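Local coordinates for protein (S)-ureidoglycine--glyoxylate transaminase (Bacillus subtilis, PDB 3ISL) that transfers the amino group of (S)-ureidoglycine to glyoxylate with pyridoxal 5'-phosphate as cofactor, yielding oxalurate and glycine in purine catabolism, at residues D190-T196 against P208-R214; A301-I306 against V376-L380. One frame throughout, in Å; residues are numbered along the deposited sequence.

Contact 1 of 2, residues D190-T196 against P208-R214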
ATOM      1  N   ASP A 190      -0.375  -1.584  24.236  1.00 25.38           N
ATOM      2  CA  ASP A 190       0.085  -2.873  23.745  1.00 25.76           C
ATOM      3  C   ASP A 190       0.351  -2.918  22.239  1.00 26.06           C
ATOM      4  O   ASP A 190       1.264  -3.618  21.785  1.00 27.21           O
ATOM      5  CB  ASP A 190      -0.908  -3.970  24.164  1.00 26.21           C
ATOM      6  CG  ASP A 190      -1.089  -4.060  25.664  1.00 26.43           C
ATOM      7  OD1 ASP A 190      -0.101  -4.470  26.325  1.00 22.90           O
ATOM      8  OD2 ASP A 190      -2.218  -3.744  26.165  1.00 25.90           O
ATOM      9  N   ALA A 191      -0.472  -2.228  21.457  1.00 25.25           N
ATOM     10  CA  ALA A 191      -0.223  -2.047  20.066  1.00 24.81           C
ATOM     11  C   ALA A 191      -0.648  -0.667  19.655  1.00 26.30           C
ATOM     12  O   ALA A 191      -1.710  -0.144  20.139  1.00 27.61           O
ATOM     13  CB  ALA A 191      -0.963  -3.157  19.194  1.00 26.55           C
ATOM     14  N   ALA A 192       0.168  -0.033  18.780  1.00 25.98           N
ATOM     15  CA  ALA A 192      -0.141   1.320  18.275  1.00 25.56           C
ATOM     16  C   ALA A 192       0.059   1.280  16.773  1.00 25.08           C
ATOM     17  O   ALA A 192       0.973   0.662  16.300  1.00 23.12           O
ATOM     18  CB  ALA A 192       0.778   2.393  18.876  1.00 23.44           C
ATOM     19  N   ILE A 193      -0.792   1.985  16.034  1.00 25.56           N
ATOM     20  CA  ILE A 193      -0.621   2.030  14.617  1.00 24.71           C
ATOM     21  C   ILE A 193      -0.566   3.475  14.251  1.00 24.83           C
ATOM     22  O   ILE A 193      -1.418   4.286  14.663  1.00 25.64           O
ATOM     23  CB  ILE A 193      -1.852   1.399  13.873  1.00 25.03           C
ATOM     24  CG1 ILE A 193      -2.143  -0.044  14.343  1.00 24.25           C
ATOM     25  CG2 ILE A 193      -1.702   1.604  12.350  1.00 24.09           C
ATOM     26  CD1 ILE A 193      -3.365  -0.206  15.407  1.00 26.14           C
ATOM     27  N   GLY A 194       0.417   3.806  13.436  1.00 26.11           N
ATOM     28  CA  GLY A 194       0.519   5.169  12.890  1.00 24.06           C
ATOM     29  C   GLY A 194       0.109   5.245  11.447  1.00 22.43           C
ATOM     30  O   GLY A 194      -0.228   4.227  10.824  1.00 23.82           O
ATOM     31  N   GLY A 195       0.125   6.456  10.898  1.00 21.93           N
ATOM     32  CA  GLY A 195       0.050   6.649   9.445  1.00 20.71           C
ATOM     33  C   GLY A 195       1.121   7.612   8.998  1.00 21.04           C
ATOM     34  O   GLY A 195       1.798   8.247   9.817  1.00 21.18           O
ATOM     35  N   THR A 196       1.335   7.718   7.703  1.00 21.15           N
ATOM     36  CA  THR A 196       2.468   8.493   7.205  1.00 21.84           C
ATOM     37  C   THR A 196       2.118   9.913   6.733  1.00 21.16           C
ATOM     38  O   THR A 196       2.976  10.806   6.808  1.00 20.57           O
ATOM     39  CB  THR A 196       3.106   7.760   5.998  1.00 23.31           C
ATOM     40  OG1 THR A 196       2.060   7.193   5.190  1.00 22.87           O
ATOM     41  CG2 THR A 196       3.955   6.610   6.479  1.00 27.79           C
ATOM     42  N   PRO A 208       3.017   2.439   9.793  1.00 30.12           N
ATOM     43  CA  PRO A 208       3.961   1.984  10.846  1.00 28.82           C
ATOM     44  C   PRO A 208       3.189   1.449  12.054  1.00 26.22           C
ATOM     45  O   PRO A 208       2.253   2.107  12.538  1.00 25.71           O
ATOM     46  CB  PRO A 208       4.699   3.268  11.287  1.00 27.78           C
ATOM     47  CG  PRO A 208       4.364   4.304  10.296  1.00 29.52           C
ATOM     48  CD  PRO A 208       3.069   3.888   9.575  1.00 30.06           C
ATOM     49  N   ILE A 209       3.604   0.293  12.532  1.00 25.80           N
ATOM     50  CA  ILE A 209       2.942  -0.333  13.680  1.00 25.94           C
ATOM     51  C   ILE A 209       3.970  -0.684  14.686  1.00 24.70           C
ATOM     52  O   ILE A 209       5.123  -0.883  14.335  1.00 25.66           O
ATOM     53  CB  ILE A 209       2.110  -1.603  13.320  1.00 25.17           C
ATOM     54  CG1 ILE A 209       2.997  -2.718  12.796  1.00 26.08           C
ATOM     55  CG2 ILE A 209       1.035  -1.288  12.293  1.00 27.33           C
ATOM     56  CD1 ILE A 209       2.212  -4.072  12.510  1.00 28.15           C
ATOM     57  N   THR A 210       3.549  -0.778  15.937  1.00 24.65           N
ATOM     58  CA  THR A 210       4.371  -1.346  16.945  1.00 23.67           C
ATOM     59  C   THR A 210       3.503  -2.136  17.920  1.00 25.10           C
ATOM     60  O   THR A 210       2.328  -1.784  18.193  1.00 24.80           O
ATOM     61  CB  THR A 210       5.224  -0.242  17.706  1.00 25.22           C
ATOM     62  OG1 THR A 210       6.225  -0.856  18.515  1.00 21.73           O
ATOM     63  CG2 THR A 210       4.383   0.673  18.539  1.00 20.03           C
ATOM     64  N   TYR A 211       4.111  -3.157  18.511  1.00 25.17           N
ATOM     65  CA  TYR A 211       3.450  -3.915  19.552  1.00 26.31           C
ATOM     66  C   TYR A 211       4.447  -4.711  20.402  1.00 26.79           C
ATOM     67  O   TYR A 211       5.583  -4.895  19.995  1.00 26.84           O
ATOM     68  CB  TYR A 211       2.385  -4.816  18.947  1.00 24.24           C
ATOM     69  CG  TYR A 211       2.904  -5.799  17.933  1.00 27.49           C
ATOM     70  CD1 TYR A 211       3.445  -7.046  18.317  1.00 28.94           C
ATOM     71  CD2 TYR A 211       2.830  -5.509  16.577  1.00 24.59           C
ATOM     72  CE1 TYR A 211       3.879  -7.983  17.334  1.00 25.52           C
ATOM     73  CE2 TYR A 211       3.262  -6.412  15.624  1.00 27.24           C
ATOM     74  CZ  TYR A 211       3.800  -7.617  16.001  1.00 27.47           C
ATOM     75  OH  TYR A 211       4.203  -8.446  15.011  1.00 25.41           O
ATOM     76  N   ASN A 212       3.993  -5.119  21.595  1.00 28.07           N
ATOM     77  CA  ASN A 212       4.807  -5.790  22.641  1.00 28.41           C
ATOM     78  C   ASN A 212       4.641  -7.293  22.619  1.00 29.14           C
ATOM     79  O   ASN A 212       4.006  -7.840  21.712  1.00 29.60           O
ATOM     80  CB  ASN A 212       4.513  -5.212  24.071  1.00 27.48           C
ATOM     81  CG  ASN A 212       3.032  -5.380  24.529  1.00 26.52           C
ATOM     82  OD1 ASN A 212       2.248  -6.106  23.932  1.00 26.78           O
ATOM     83  ND2 ASN A 212       2.675  -4.701  25.603  1.00 25.18           N
ATOM     84  N   GLU A 213       5.236  -7.964  23.612  1.00 31.76           N
ATOM     85  CA  GLU A 213       5.277  -9.430  23.753  1.00 31.13           C
ATOM     86  C   GLU A 213       3.883  -9.975  24.127  1.00 30.87           C
ATOM     87  O   GLU A 213       3.498 -11.051  23.661  1.00 30.75           O
ATOM     88  CB  GLU A 213       6.376  -9.821  24.767  1.00 32.42           C
ATOM     89  CG  GLU A 213       6.110 -11.112  25.578  1.00 39.37           C
ATOM     90  CD  GLU A 213       7.317 -11.647  26.480  1.00 48.17           C
ATOM     91  OE1 GLU A 213       7.654 -12.855  26.354  1.00 47.03           O
ATOM     92  OE2 GLU A 213       7.902 -10.877  27.307  1.00 49.07           O
ATOM     93  N   ARG A 214       3.101  -9.202  24.899  1.00 30.59           N
ATOM     94  CA  ARG A 214       1.665  -9.548  25.111  1.00 30.22           C
ATOM     95  C   ARG A 214       0.936  -9.733  23.783  1.00 28.07           C
ATOM     96  O   ARG A 214       0.282 -10.755  23.571  1.00 26.34           O
ATOM     97  CB  ARG A 214       0.922  -8.518  25.980  1.00 29.22           C
ATOM     98  CG  ARG A 214       1.496  -8.362  27.393  1.00 31.06           C
ATOM     99  CD  ARG A 214       0.379  -8.272  28.465  1.00 34.97           C
ATOM    100  NE  ARG A 214      -0.304  -7.033  28.282  1.00 34.33           N
ATOM    101  CZ  ARG A 214      -1.600  -6.824  28.363  1.00 30.70           C
ATOM    102  NH1 ARG A 214      -2.432  -7.756  28.735  1.00 27.15           N
ATOM    103  NH2 ARG A 214      -2.039  -5.601  28.104  1.00 32.35           N
TER
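Asp190 reaches with its carboxylate across the end of the strand pair, covering the side chains of Asn212 and Arg214. Asp190 OD2 lies 2.7 Å from Arg214 NH2 in a salt bridge, and Asp190 OD1 accepts a hydrogen bond from Asn212 ND2 (2.9 Å). Asn212, the helix N-cap, uses its side-chain oxygen, OD1, to cap Val215 N, so one amide serves strand end and helix start. Asp190 also pairs with the backbone N of Phe169, while Arg214 bridges to Asp166. Strand 191-193 runs antiparallel to 208-211 in the large-domain sheet of this class-V aminotransferase. Ala192 and Thr210 form the hydrogen-bonded pair (Ala192 N to Thr210 O 2.8 Å, Thr210 N to Ala192 O 3.0 Å), and Gly194 N to Pro208 O (2.7 Å) extends the ladder. Pro208 has no N-H to return to Gly194, so the pair is held by one bond. On one face small Ala191 meets Tyr211 (CB to CB 3.7 Å) and Ile193 meets Ile209, with helix 71-82 packed over Ala191 and Ile193. Gly195 lies near the bound cofactor and Lys198, its attachment residue, unlinked here. The carboxylate of buried Asp190 is compensated by Arg214 and Arg163, while backbone bonds fix the register.

Contact 2 of 2, residues A301-I306 against V376-L380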
ATOM      1  N   ALA A 301      -0.353  30.597  17.010  1.00 18.70           N
ATOM      2  CA  ALA A 301      -0.472  31.605  15.982  1.00 18.03           C
ATOM      3  C   ALA A 301      -1.779  31.496  15.116  1.00 18.89           C
ATOM      4  O   ALA A 301      -2.462  32.500  14.949  1.00 17.26           O
ATOM      5  CB  ALA A 301       0.793  31.569  15.088  1.00 18.98           C
ATOM      6  N   LEU A 302      -2.091  30.295  14.548  1.00 18.43           N
ATOM      7  CA  LEU A 302      -3.364  30.076  13.848  1.00 18.28           C
ATOM      8  C   LEU A 302      -4.578  30.519  14.691  1.00 19.53           C
ATOM      9  O   LEU A 302      -5.436  31.289  14.223  1.00 20.69           O
ATOM     10  CB  LEU A 302      -3.518  28.612  13.397  1.00 17.97           C
ATOM     11  CG  LEU A 302      -4.825  28.278  12.664  1.00 16.70           C
ATOM     12  CD1 LEU A 302      -4.853  29.004  11.311  1.00 18.08           C
ATOM     13  CD2 LEU A 302      -4.995  26.785  12.409  1.00 17.12           C
ATOM     14  N   ALA A 303      -4.617  30.041  15.948  1.00 21.00           N
ATOM     15  CA  ALA A 303      -5.662  30.348  16.915  1.00 20.83           C
ATOM     16  C   ALA A 303      -5.862  31.840  17.150  1.00 20.18           C
ATOM     17  O   ALA A 303      -7.037  32.343  17.123  1.00 19.19           O
ATOM     18  CB  ALA A 303      -5.396  29.618  18.253  1.00 21.38           C
ATOM     19  N   ALA A 304      -4.755  32.564  17.369  1.00 19.71           N
ATOM     20  CA  ALA A 304      -4.904  34.038  17.572  1.00 19.97           C
ATOM     21  C   ALA A 304      -5.368  34.653  16.240  1.00 20.19           C
ATOM     22  O   ALA A 304      -6.200  35.528  16.258  1.00 18.18           O
ATOM     23  CB  ALA A 304      -3.616  34.715  18.122  1.00 18.78           C
ATOM     24  N   GLY A 305      -4.930  34.125  15.083  1.00 18.89           N
ATOM     25  CA  GLY A 305      -5.440  34.691  13.838  1.00 18.79           C
ATOM     26  C   GLY A 305      -6.933  34.466  13.635  1.00 20.59           C
ATOM     27  O   GLY A 305      -7.696  35.424  13.253  1.00 22.50           O
ATOM     28  N   ILE A 306      -7.390  33.235  13.894  1.00 20.48           N
ATOM     29  CA  ILE A 306      -8.810  32.865  13.689  1.00 19.42           C
ATOM     30  C   ILE A 306      -9.674  33.710  14.615  1.00 20.84           C
ATOM     31  O   ILE A 306     -10.748  34.198  14.232  1.00 20.89           O
ATOM     32  CB  ILE A 306      -9.047  31.365  13.983  1.00 19.56           C
ATOM     33  CG1 ILE A 306      -8.418  30.473  12.875  1.00 18.76           C
ATOM     34  CG2 ILE A 306     -10.539  31.059  14.225  1.00 16.95           C
ATOM     35  CD1 ILE A 306      -8.923  30.792  11.367  1.00 19.23           C
ATOM     36  N   VAL A 376       0.686  28.923   7.847  1.00 25.09           N
ATOM     37  CA  VAL A 376      -0.233  29.484   8.796  1.00 23.37           C
ATOM     38  C   VAL A 376      -0.614  30.907   8.390  1.00 24.49           C
ATOM     39  O   VAL A 376      -1.759  31.271   8.384  1.00 23.98           O
ATOM     40  CB  VAL A 376       0.353  29.454  10.214  1.00 24.73           C
ATOM     41  CG1 VAL A 376      -0.418  30.425  11.074  1.00 20.58           C
ATOM     42  CG2 VAL A 376       0.192  28.032  10.769  1.00 22.38           C
ATOM     43  N   LEU A 377       0.358  31.719   8.008  1.00 25.44           N
ATOM     44  CA  LEU A 377       0.041  33.069   7.497  1.00 25.08           C
ATOM     45  C   LEU A 377      -0.827  33.045   6.215  1.00 25.61           C
ATOM     46  O   LEU A 377      -1.795  33.807   6.101  1.00 26.53           O
ATOM     47  CB  LEU A 377       1.346  33.843   7.253  1.00 24.27           C
ATOM     48  CG  LEU A 377       2.017  34.711   8.331  1.00 27.98           C
ATOM     49  CD1 LEU A 377       1.385  34.815   9.701  1.00 24.79           C
ATOM     50  CD2 LEU A 377       3.537  34.653   8.401  1.00 23.79           C
ATOM     51  N   PHE A 378      -0.505  32.186   5.252  1.00 25.15           N
ATOM     52  CA  PHE A 378      -1.255  32.189   3.987  1.00 26.48           C
ATOM     53  C   PHE A 378      -2.678  31.683   4.155  1.00 26.07           C
ATOM     54  O   PHE A 378      -3.602  32.186   3.503  1.00 27.00           O
ATOM     55  CB  PHE A 378      -0.488  31.372   2.931  1.00 27.35           C
ATOM     56  CG  PHE A 378      -0.981  31.530   1.473  1.00 32.37           C
ATOM     57  CD1 PHE A 378      -1.613  32.692   1.002  1.00 35.09           C
ATOM     58  CD2 PHE A 378      -0.731  30.491   0.532  1.00 35.75           C
ATOM     59  CE1 PHE A 378      -2.015  32.781  -0.371  1.00 36.82           C
ATOM     60  CE2 PHE A 378      -1.126  30.604  -0.836  1.00 35.25           C
ATOM     61  CZ  PHE A 378      -1.761  31.739  -1.262  1.00 34.42           C
ATOM     62  N   VAL A 379      -2.878  30.688   5.013  1.00 25.57           N
ATOM     63  CA  VAL A 379      -4.208  30.152   5.180  1.00 25.75           C
ATOM     64  C   VAL A 379      -5.117  31.219   5.825  1.00 25.70           C
ATOM     65  O   VAL A 379      -6.321  31.329   5.479  1.00 23.16           O
ATOM     66  CB  VAL A 379      -4.234  28.795   5.961  1.00 26.42           C
ATOM     67  CG1 VAL A 379      -4.051  29.054   7.473  1.00 27.16           C
ATOM     68  CG2 VAL A 379      -5.581  28.041   5.694  1.00 25.68           C
ATOM     69  N   LEU A 380      -4.563  32.021   6.743  1.00 26.98           N
ATOM     70  CA  LEU A 380      -5.392  33.102   7.378  1.00 27.62           C
ATOM     71  C   LEU A 380      -5.658  34.205   6.345  1.00 26.78           C
ATOM     72  O   LEU A 380      -6.774  34.752   6.274  1.00 27.58           O
ATOM     73  CB  LEU A 380      -4.726  33.715   8.614  1.00 27.06           C
ATOM     74  CG  LEU A 380      -4.493  32.765   9.789  1.00 27.25           C
ATOM     75  CD1 LEU A 380      -3.428  33.367  10.666  1.00 25.09           C
ATOM     76  CD2 LEU A 380      -5.803  32.598  10.555  1.00 24.92           C
TER
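In what is, as in other fold-type I PLP enzymes, probably the small C-terminal domain, two nearly parallel helices, 288-308 and 373-389, pack side by side, and Leu380, Leu302 and Val376 supply most of the surface buried between 301-306 and 376-380. The axes of the short segments stay 10.0 Å apart and cross at -19°, a spacing that lets branched aliphatic side chains fill the gap. Leu380, with the most area covered, points across it toward 301-306. Leu380 CD2 lies 3.8 Å from Leu302 CD1, 3.8 Å from the backbone C of Gly305 and 3.7 Å from Ile306 CD1. Leucine fits because its branched tip extends far enough to touch the opposite backbone. Gly305 is what admits it: a CB here would sit 2.5 Å from Leu380 CD1, a clash, so the bare backbone forms a shallow seat for the leucine. Leu302 leaves its helix sideways, yet its tip turns into the gap and also meets Val379, Leu302 CD1 to Val379 CG1 3.9 Å. Beyond the pair, Leu302 touches Thr325 of strand 324-328, and Val379 touches Ile348 of strand 348-349, so this side of the interface faces beta structure. Helix 398-408 covers Ala301, Val376 and Leu380 through Tyr407, Val406 and Ala403. No hydrogen bond links the two segments; the fit is entirely one of nonpolar shape. One turn before Leu380, the compact, beta-branched Val376 suits a closer approach of the backbones, Val376 CG1 resting 3.9 Å from Leu302 N and 4.3 Å from Ala301 CB.

Both contacts are buried, but they lie on opposite sides of the chain's centre, their centres about 34 Å apart and their nearest atoms about 18 Å apart. Contact 1 is nearer the middle and belongs to the mixed sheet beside the cofactor; contact 2, farther out and away from the annotated sites, joins two helices of the C-terminal part. They share no helix or strand, and contact 1 closes along the chain before contact 2 opens. Neighbouring strands in contact 1 meet through peptide groups, with charged side chains at one end. Helices in contact 2 satisfy their own backbones internally, and aliphatic side chains make the join. Contact 2, with shorter segments, also buries less surface.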